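Local coordinates for protein putative peptidase (PDB 4L8K) that probably hydrolyses peptide bonds, as a putative serine peptidase of family S41 whose own substrates are not known, at residues 47-50 / 51-54; 289-292 / 293-296; 298-301 / 302-305. All coordinates share one frame; numbering follows the deposited sequence. Where two conformers were deposited one is given.

Interaction 1 (47-50 / 51-54)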
loop_
_atom_site.group_PDB
_atom_site.type_symbol
_atom_site.label_atom_id
_atom_site.label_comp_id
_atom_site.label_asym_id
_atom_site.label_seq_id
_atom_site.Cartn_x
_atom_site.Cartn_y
_atom_site.Cartn_z
ATOM N N THR A 47 -21.113 29.540 -16.630
ATOM C CA THR A 47 -21.171 30.700 -15.735
ATOM C C THR A 47 -20.482 30.409 -14.402
ATOM O O THR A 47 -20.287 31.321 -13.599
ATOM C CB THR A 47 -22.617 31.142 -15.518
ATOM O OG1 THR A 47 -23.364 30.015 -15.037
ATOM C CG2 THR A 47 -23.243 31.712 -16.791
HETATM N N MSE A 48 -20.116 29.140 -14.152
HETATM C CA MSE A 48 -19.417 28.754 -12.921
HETATM C C MSE A 48 -18.050 29.379 -12.858
HETATM O O MSE A 48 -17.391 29.482 -13.902
HETATM C CB MSE A 48 -19.228 27.237 -12.849
HETATM C CG MSE A 48 -20.486 26.484 -12.540
HETATM SE SE MSE A 48 -20.079 24.601 -12.576
HETATM C CE MSE A 48 -21.319 24.107 -11.231
ATOM N N ASN A 49 -17.602 29.741 -11.646
ATOM C CA ASN A 49 -16.238 30.225 -11.439
ATOM C C ASN A 49 -15.346 28.969 -11.229
ATOM O O ASN A 49 -15.886 27.853 -11.152
ATOM C CB ASN A 49 -16.169 31.230 -10.282
ATOM C CG ASN A 49 -16.452 30.682 -8.901
ATOM O OD1 ASN A 49 -16.138 29.546 -8.562
ATOM N ND2 ASN A 49 -16.988 31.515 -8.035
ATOM N N GLN A 50 -14.016 29.137 -11.153
ATOM C CA GLN A 50 -13.076 28.000 -11.033
ATOM C C GLN A 50 -13.270 27.153 -9.755
ATOM O O GLN A 50 -12.959 25.964 -9.771
ATOM C CB GLN A 50 -11.613 28.479 -11.112
ATOM C CG GLN A 50 -11.167 29.335 -9.917
ATOM C CD GLN A 50 -9.878 30.046 -10.208
ATOM O OE1 GLN A 50 -8.906 29.462 -10.679
ATOM N NE2 GLN A 50 -9.846 31.332 -9.957
ATOM N N TYR A 51 -13.775 27.761 -8.667
ATOM C CA TYR A 51 -13.985 27.072 -7.388
ATOM C C TYR A 51 -15.221 26.181 -7.435
ATOM O O TYR A 51 -15.188 25.069 -6.923
ATOM C CB TYR A 51 -14.102 28.111 -6.257
ATOM C CG TYR A 51 -12.899 29.024 -6.183
ATOM C CD1 TYR A 51 -11.669 28.556 -5.719
ATOM C CD2 TYR A 51 -12.977 30.349 -6.601
ATOM C CE1 TYR A 51 -10.551 29.392 -5.663
ATOM C CE2 TYR A 51 -11.874 31.199 -6.525
ATOM C CZ TYR A 51 -10.662 30.716 -6.060
ATOM O OH TYR A 51 -9.575 31.557 -5.983
ATOM N N GLU A 52 -16.308 26.680 -8.048
ATOM C CA GLU A 52 -17.555 25.931 -8.231
ATOM C C GLU A 52 -17.311 24.730 -9.158
ATOM O O GLU A 52 -17.792 23.628 -8.883
ATOM C CB GLU A 52 -18.639 26.854 -8.803
ATOM C CG GLU A 52 -19.036 27.951 -7.825
ATOM C CD GLU A 52 -19.712 29.180 -8.414
ATOM O OE1 GLU A 52 -19.749 29.320 -9.659
ATOM O OE2 GLU A 52 -20.184 30.027 -7.622
ATOM N N LEU A 53 -16.544 24.945 -10.250
ATOM C CA LEU A 53 -16.178 23.901 -11.199
ATOM C C LEU A 53 -15.346 22.826 -10.481
ATOM O O LEU A 53 -15.614 21.634 -10.641
ATOM C CB LEU A 53 -15.391 24.500 -12.413
ATOM C CG LEU A 53 -14.862 23.460 -13.439
ATOM C CD1 LEU A 53 -16.008 22.786 -14.187
ATOM C CD2 LEU A 53 -13.880 24.078 -14.399
ATOM N N PHE A 54 -14.355 23.259 -9.673
ATOM C CA PHE A 54 -13.491 22.348 -8.942
ATOM C C PHE A 54 -14.310 21.458 -7.975
ATOM O O PHE A 54 -14.093 20.245 -7.923
ATOM C CB PHE A 54 -12.359 23.099 -8.197
ATOM C CG PHE A 54 -11.348 22.151 -7.560
ATOM C CD1 PHE A 54 -11.575 21.617 -6.311
ATOM C CD2 PHE A 54 -10.191 21.771 -8.240
ATOM C CE1 PHE A 54 -10.685 20.697 -5.762
ATOM C CE2 PHE A 54 -9.289 20.856 -7.670
ATOM C CZ PHE A 54 -9.540 20.344 -6.434
#

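Interaction 2 (289-292 / 293-296)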
loop_
_atom_site.group_PDB
_atom_site.type_symbol
_atom_site.label_atom_id
_atom_site.label_comp_id
_atom_site.label_asym_id
_atom_site.label_seq_id
_atom_site.Cartn_x
_atom_site.Cartn_y
_atom_site.Cartn_z
ATOM N N ALA A 289 -6.455 -5.429 15.630
ATOM C CA ALA A 289 -6.687 -3.992 15.766
ATOM C C ALA A 289 -6.153 -3.505 17.096
ATOM O O ALA A 289 -6.327 -4.202 18.101
ATOM C CB ALA A 289 -8.198 -3.670 15.662
ATOM N N ILE A 290 -5.540 -2.300 17.127
ATOM C CA ILE A 290 -5.096 -1.697 18.397
ATOM C C ILE A 290 -6.368 -1.386 19.232
ATOM O O ILE A 290 -7.319 -0.799 18.724
ATOM C CB ILE A 290 -4.167 -0.466 18.212
ATOM C CG1 ILE A 290 -2.844 -0.899 17.510
ATOM C CG2 ILE A 290 -3.862 0.217 19.584
ATOM C CD1 ILE A 290 -1.860 0.242 17.278
ATOM N N THR A 291 -6.397 -1.875 20.476
ATOM C CA THR A 291 -7.553 -1.686 21.341
ATOM C C THR A 291 -7.398 -0.450 22.199
ATOM O O THR A 291 -6.277 -0.032 22.496
ATOM C CB THR A 291 -7.797 -2.922 22.194
ATOM O OG1 THR A 291 -6.705 -3.072 23.090
ATOM C CG2 THR A 291 -7.979 -4.169 21.352
ATOM N N GLY A 292 -8.530 0.104 22.597
ATOM C CA GLY A 292 -8.599 1.279 23.466
ATOM C C GLY A 292 -7.929 1.056 24.818
ATOM O O GLY A 292 -7.253 1.961 25.317
ATOM N N GLU A 293 -8.036 -0.170 25.389
ATOM C CA GLU A 293 -7.413 -0.488 26.666
ATOM C C GLU A 293 -5.899 -0.731 26.512
ATOM O O GLU A 293 -5.166 -0.521 27.473
ATOM C CB GLU A 293 -8.106 -1.675 27.377
ATOM C CG GLU A 293 -8.069 -3.018 26.651
ATOM C CD GLU A 293 -9.125 -3.260 25.584
ATOM O OE1 GLU A 293 -9.886 -2.324 25.236
ATOM O OE2 GLU A 293 -9.190 -4.411 25.100
ATOM N N ASP A 294 -5.424 -1.158 25.337
ATOM C CA ASP A 294 -3.980 -1.326 25.164
ATOM C C ASP A 294 -3.274 0.033 25.070
ATOM O O ASP A 294 -2.146 0.148 25.558
ATOM C CB ASP A 294 -3.624 -2.207 23.956
ATOM C CG ASP A 294 -3.542 -3.677 24.324
ATOM O OD1 ASP A 294 -3.334 -3.982 25.529
ATOM O OD2 ASP A 294 -3.577 -4.517 23.406
ATOM N N ILE A 295 -3.938 1.051 24.459
ATOM C CA ILE A 295 -3.433 2.422 24.324
ATOM C C ILE A 295 -3.222 2.975 25.724
ATOM O O ILE A 295 -2.166 3.556 26.009
ATOM C CB ILE A 295 -4.419 3.296 23.486
ATOM C CG1 ILE A 295 -4.316 2.949 21.985
ATOM C CG2 ILE A 295 -4.224 4.818 23.741
ATOM C CD1 ILE A 295 -5.510 3.440 21.105
HETATM N N MSE A 296 -4.230 2.741 26.604
HETATM C CA MSE A 296 -4.213 3.162 28.005
HETATM C C MSE A 296 -3.094 2.474 28.802
HETATM O O MSE A 296 -2.665 2.984 29.834
HETATM C CB MSE A 296 -5.568 2.872 28.640
HETATM C CG MSE A 296 -6.656 3.752 28.088
HETATM SE SE MSE A 296 -8.300 3.421 28.952
HETATM C CE MSE A 296 -9.191 5.092 28.464
HETATM O O HOH W 1 -6.949 -5.570 24.605
#

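Interaction 3 (298-301 / 302-305)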
loop_
_atom_site.group_PDB
_atom_site.type_symbol
_atom_site.label_atom_id
_atom_site.label_comp_id
_atom_site.label_asym_id
_atom_site.label_seq_id
_atom_site.Cartn_x
_atom_site.Cartn_y
_atom_site.Cartn_z
ATOM N N GLY A 298 -0.214 1.737 27.258
ATOM C CA GLY A 298 0.917 2.102 26.398
ATOM C C GLY A 298 1.376 0.961 25.510
ATOM O O GLY A 298 2.546 0.918 25.101
ATOM N N ARG A 299 0.446 0.024 25.208
ATOM C CA ARG A 299 0.726 -1.182 24.415
ATOM C C ARG A 299 0.166 -1.118 23.011
ATOM O O ARG A 299 -0.901 -0.535 22.783
ATOM C CB ARG A 299 0.124 -2.415 25.106
ATOM C CG ARG A 299 0.859 -2.882 26.347
ATOM C CD ARG A 299 -0.041 -3.790 27.180
ATOM N NE ARG A 299 -0.593 -4.923 26.418
ATOM C CZ ARG A 299 -0.064 -6.143 26.384
ATOM N NH1 ARG A 299 1.044 -6.416 27.063
ATOM N NH2 ARG A 299 -0.646 -7.103 25.684
ATOM N N ASP A 300 0.870 -1.766 22.073
ATOM C CA ASP A 300 0.424 -1.886 20.692
ATOM C C ASP A 300 -0.083 -3.312 20.547
ATOM O O ASP A 300 0.719 -4.243 20.556
ATOM C CB ASP A 300 1.596 -1.563 19.708
ATOM C CG ASP A 300 1.237 -1.539 18.225
ATOM O OD1 ASP A 300 0.482 -2.429 17.775
ATOM O OD2 ASP A 300 1.758 -0.659 17.498
ATOM N N THR A 301 -1.399 -3.489 20.442
ATOM C CA THR A 301 -2.056 -4.802 20.321
ATOM C C THR A 301 -1.457 -5.649 19.182
ATOM O O THR A 301 -1.268 -6.857 19.358
ATOM C CB THR A 301 -3.576 -4.619 20.108
ATOM O OG1 THR A 301 -4.023 -3.579 20.972
ATOM C CG2 THR A 301 -4.382 -5.888 20.403
ATOM N N ILE A 302 -1.125 -4.996 18.044
ATOM C CA ILE A 302 -0.589 -5.654 16.862
ATOM C C ILE A 302 0.846 -6.131 17.129
ATOM O O ILE A 302 1.131 -7.304 16.870
ATOM C CB ILE A 302 -0.726 -4.753 15.592
ATOM C CG1 ILE A 302 -2.199 -4.281 15.450
ATOM C CG2 ILE A 302 -0.274 -5.534 14.349
ATOM C CD1 ILE A 302 -2.506 -3.263 14.322
ATOM N N ILE A 303 1.727 -5.265 17.687
ATOM C CA ILE A 303 3.094 -5.699 18.003
ATOM C C ILE A 303 3.038 -6.861 19.030
ATOM O O ILE A 303 3.735 -7.865 18.845
ATOM C CB ILE A 303 4.016 -4.535 18.465
ATOM C CG1 ILE A 303 4.185 -3.478 17.340
ATOM C CG2 ILE A 303 5.408 -5.065 18.935
ATOM C CD1 ILE A 303 4.939 -2.142 17.785
ATOM N N GLU A 304 2.159 -6.745 20.065
ATOM C CA GLU A 304 2.034 -7.768 21.109
ATOM C C GLU A 304 1.557 -9.121 20.553
ATOM O O GLU A 304 2.124 -10.149 20.919
ATOM C CB GLU A 304 1.109 -7.312 22.237
ATOM C CG GLU A 304 1.650 -6.138 23.029
ATOM C CD GLU A 304 2.922 -6.358 23.823
ATOM O OE1 GLU A 304 3.278 -7.522 24.107
ATOM O OE2 GLU A 304 3.545 -5.345 24.201
ATOM N N ALA A 305 0.549 -9.114 19.650
ATOM C CA ALA A 305 0.037 -10.337 19.020
ATOM C C ALA A 305 1.136 -10.989 18.167
ATOM O O ALA A 305 1.305 -12.201 18.229
ATOM C CB ALA A 305 -1.189 -10.026 18.176
#

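Interaction 1 (47-50 / 51-54)
Gln50 and Tyr51 run out in company, the aliphatic part of one resting on the ring face of the other. Gln50 CG stands almost directly above the middle of the Tyr51 ring, 3.9 Å from its centroid, in a CH-pi contact. What puts it there is the first torsion of Gln50 (chi1 67°), which sets CG between the backbone N and the carbonyl carbon. The chain then runs out extended along the ring, and Gln50 NE2 passes 4.0 Å from Tyr51 OH. Phe75, in a loop, meets the same tyrosine ring and also touches Gln50.

Glu52 reaches back along the chain. Its OE1 accepts from Asn49 N at 3.0 Å, along a nearly straight path (165° at the hydrogen), with the donor above the carboxylate plane. Asn49 returns the favour: its OD1 takes Glu52 N at 2.9 Å, and Tyr51 N more weakly at 3.0 Å. This reciprocal exchange is a textbook capping box, with Asn49 as N-cap of helix 50-61, in the Tricorn protease C1 region of the chain.

The two polar ends also stack, the Asn49 amide and the Glu52 carboxylate being only 18° from parallel, and Asn49 ND2 lies 3.5 Å from Glu52 OE2. Met48, present as selenomethionine, brings its CB near the plane of the carboxylate, 3.8 Å from Glu52 OE1. The first helical backbone bonds follow at once, Leu53 N to Asn49 O at 3.1 Å and Phe54 N to Gln50 O, while the Leu53 side chain packs on Pro8 and Asn11 of helix 8-22.

Interaction 2 (289-292 / 293-296)
Thr291 and Glu293 share one choice of first torsion, each placing its first branch between backbone N and carbonyl carbon: OG1 for Thr291 (chi1 66°) and CG for Glu293 (chi1 62°). The threonine hydroxyl is thereby swung over the start of the helix, where OG1 accepts from Asp294 N at 3.2 Å. The glutamate chain bends again at chi2 (-83°) and folds back across Thr291, bringing its OE2 to 3.5 Å from Thr291 CB. A water spans the two polar ends, donating a hydrogen bond to Glu293 OE2 at 2.6 Å and lying 2.9 Å from Thr291 OG1.

The same hydroxyl oxygen rests against Asp294 CB at 3.3 Å; the carboxylate beyond has its partners in Arg299 (a salt bridge through OD1) and the Thr301 hydroxyl (a hydrogen bond through OD2). Valine in place of Thr291 would probably leave Asp294 N without its side-chain acceptor and the bridging water without its hydroxyl partner. Apart from these polar contacts, Ile290 CG2 meets Ile295 CG1 at 3.7 Å, the two side chains set roughly perpendicular to each other, with Ile290 also packed on Ile302 of the following helix. Thr291 O takes the backbone bond of Ile295 N at 3.2 Å. A threonine hydroxyl receiving the amide three residues ahead is the signature of an N-cap, here opening the short helix 292-296.

Interaction 3 (298-301 / 302-305)
Glu304 folds back toward Arg299 and Asp300, in the loop just before its helix. CB lies 3.5 Å from Asp300 O, the carbonyl oxygen that also takes Glu304 N in a nearly straight bond of 2.9 Å. CG, set beside the backbone N (chi1 -66°), comes 3.3 Å from that same oxygen and sits over one face of the Arg299 guanidinium, off toward its rim, 3.6 Å from NH2. A second bend at chi2 (-65°) lays the carboxylate along the guanidinium: CD passes 3.7 Å from Arg299 NH1, the two planes stacked 17° apart. At the tip, OE1 makes a long salt bridge to Arg299 NH1 at 3.9 Å, in which no N-H points at the oxygen, while OE2 bonds to Tyr99 OH. Arg299 NE is paired with Asp294.

Asp300, N-cap of helix 301-311, accepts at OD1 from Ile303 N (3.1 Å), a good bond met well above the carboxylate plane, and weakly from Ile302 N, while OD2 pairs with Arg155. The chemistry implies a division of labour: Asp300 caps the helix start by hydrogen bonds and probably gains from the helix dipole, whereas Arg299 and Glu304 meet by packing, stacking and a long charge contact.

How the interactions relate
The three interactions illustrate one principle, the side-chain cap at a helix start, in two distant places. Interaction 1 comes first along the chain, at helix 50-61 in the N-terminal Tricorn protease C1 region, its centre 45 Å from that of interaction 2 and 48 Å from that of interaction 3. The latter two follow near the C-terminus, beyond strand 286-287 at the edge of the mixed sheet, and their centres are only 8 Å apart. They touch through Thr301, whose OG1 probably hydrogen-bonds to Asp294 OD2 and to Thr291 N, so the starts of consecutive helices 292-296 and 301-311 are joined, and the second helix packs on strands 213-217 and 238-242.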